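Local coordinates for protein HD superfamily hydrolase (Clostridium acetobutylicum ATCC 824, PDB 3CCG) that probably hydrolyses diadenosine tetraphosphate symmetrically to two ADP, as an HD-domain enzyme with two iron ions bound, at residues S120-E123 against K124-I128. Residues are numbered along the deposited sequence; the frame is centred on the assembly and turned at random.
Sequences SLLE and KIIYI
A local contact of successive i to i+4 pairs, Ser120 with Lys124, Leu121 with Ile125 and Leu122 with Ile126, forms the capped first turns of helix 121-132 in the HD domain, the helix that carries the iron ligand Asp130 further on. Lys124 N donates to Ser120 O at 3.0 Å, and three more backbone bonds of the same pattern join the segments, the last from Tyr127 N to Glu123 O. Ser120 and Glu123 form a capping box of two nearly straight bonds: Glu123 N to Ser120 OG (3.0 Å, 168° at the hydrogen) and Ser120 N to Glu123 OE2 (3.0 Å, 171°), the latter from above the carboxylate plane. Glu123 CG lies beside its own backbone N (chi1 -73°), which turns the carboxylate back over the helix start; its OE1 pairs with Arg116, and Asp104 bonds Ser120 OG. On the apolar side, the side chains of Leu121 and Ile125 cross obliquely, their CD1 atoms 3.9 Å apart, and Leu122 CD1 lies 4.2 Å from Ile126 CG1. Ile126 sits in the second shell, its side chain about 4 Å from those of the iron ligands His52 and His112. Helix 103-110 packs against Leu122 and Ile126, helix 5-38 against Leu121 and Ile125, and helix 152-170 against Leu121 and Lys124.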
loop_
_atom_site.group_PDB
_atom_site.type_symbol
_atom_site.label_atom_id
_atom_site.label_comp_id
_atom_site.label_asym_id
_atom_site.label_seq_id
_atom_site.Cartn_x
_atom_site.Cartn_y
_atom_site.Cartn_z
ATOM N N SER A 120 -17.631 2.964 -8.481
ATOM C CA SER A 120 -18.749 3.636 -9.090
ATOM C C SER A 120 -18.988 4.959 -8.363
ATOM O O SER A 120 -18.549 5.192 -7.231
ATOM C CB SER A 120 -19.999 2.754 -9.009
ATOM O OG SER A 120 -20.532 2.780 -7.682
ATOM N N LEU A 121 -19.781 5.811 -9.003
ATOM C CA LEU A 121 -20.182 7.043 -8.413
ATOM C C LEU A 121 -20.864 6.768 -7.051
ATOM O O LEU A 121 -20.561 7.463 -6.073
ATOM C CB LEU A 121 -21.111 7.788 -9.377
ATOM C CG LEU A 121 -21.707 9.057 -8.799
ATOM C CD1 LEU A 121 -20.670 10.066 -8.280
ATOM C CD2 LEU A 121 -22.665 9.680 -9.835
ATOM N N LEU A 122 -21.737 5.751 -6.980
ATOM C CA LEU A 122 -22.439 5.438 -5.706
ATOM C C LEU A 122 -21.419 5.004 -4.639
ATOM O O LEU A 122 -21.491 5.445 -3.505
ATOM C CB LEU A 122 -23.505 4.393 -5.901
ATOM C CG LEU A 122 -24.294 3.991 -4.637
ATOM C CD1 LEU A 122 -25.131 5.238 -4.166
ATOM C CD2 LEU A 122 -25.130 2.737 -4.935
ATOM N N GLU A 123 -20.473 4.156 -5.025
ATOM C CA GLU A 123 -19.451 3.720 -4.078
ATOM C C GLU A 123 -18.688 4.916 -3.499
ATOM O O GLU A 123 -18.435 4.995 -2.296
ATOM C CB GLU A 123 -18.456 2.792 -4.757
ATOM C CG GLU A 123 -18.922 1.427 -5.068
ATOM C CD GLU A 123 -17.906 0.629 -5.855
ATOM O OE1 GLU A 123 -16.839 0.344 -5.253
ATOM O OE2 GLU A 123 -18.133 0.332 -7.051
ATOM N N LYS A 124 -18.333 5.888 -4.364
ATOM C CA LYS A 124 -17.621 7.057 -3.932
ATOM C C LYS A 124 -18.446 7.911 -2.926
ATOM O O LYS A 124 -17.955 8.422 -1.948
ATOM C CB LYS A 124 -17.162 7.923 -5.092
ATOM C CG LYS A 124 -16.257 7.199 -6.062
ATOM C CD LYS A 124 -15.829 8.109 -7.204
ATOM C CE LYS A 124 -14.869 7.382 -8.138
ATOM N NZ LYS A 124 -14.555 8.207 -9.365
ATOM N N ILE A 125 -19.722 8.116 -3.301
ATOM C CA ILE A 125 -20.649 8.889 -2.475
ATOM C C ILE A 125 -20.777 8.272 -1.052
ATOM O O ILE A 125 -20.722 8.987 -0.028
ATOM C CB ILE A 125 -22.013 8.990 -3.180
ATOM C CG1 ILE A 125 -21.901 9.940 -4.377
ATOM C CG2 ILE A 125 -23.046 9.492 -2.200
ATOM C CD1 ILE A 125 -23.185 10.085 -5.235
ATOM N N ILE A 126 -20.894 6.928 -0.985
ATOM C CA ILE A 126 -21.116 6.266 0.314
ATOM C C ILE A 126 -19.819 6.345 1.129
ATOM O O ILE A 126 -19.809 6.697 2.319
ATOM C CB ILE A 126 -21.643 4.835 0.168
ATOM C CG1 ILE A 126 -23.016 4.865 -0.555
ATOM C CG2 ILE A 126 -21.713 4.154 1.523
ATOM C CD1 ILE A 126 -24.056 5.856 0.013
ATOM N N TYR A 127 -18.709 6.090 0.461
ATOM C CA TYR A 127 -17.416 6.179 1.122
ATOM C C TYR A 127 -17.182 7.574 1.758
ATOM O O TYR A 127 -16.831 7.700 2.936
ATOM C CB TYR A 127 -16.282 5.799 0.141
ATOM C CG TYR A 127 -14.896 6.025 0.720
ATOM C CD1 TYR A 127 -14.370 7.291 0.713
ATOM C CD2 TYR A 127 -14.193 5.018 1.368
ATOM C CE1 TYR A 127 -13.165 7.568 1.260
ATOM C CE2 TYR A 127 -12.962 5.290 1.951
ATOM C CZ TYR A 127 -12.480 6.583 1.914
ATOM O OH TYR A 127 -11.231 6.953 2.427
ATOM N N ILE A 128 -17.403 8.620 0.974
ATOM C CA ILE A 128 -17.115 9.956 1.493
ATOM C C ILE A 128 -18.175 10.453 2.475
ATOM O O ILE A 128 -17.869 11.172 3.432
ATOM C CB ILE A 128 -16.873 10.952 0.329
ATOM C CG1 ILE A 128 -15.939 12.075 0.808
ATOM C CG2 ILE A 128 -18.162 11.445 -0.260
ATOM C CD1 ILE A 128 -14.457 11.612 1.006
#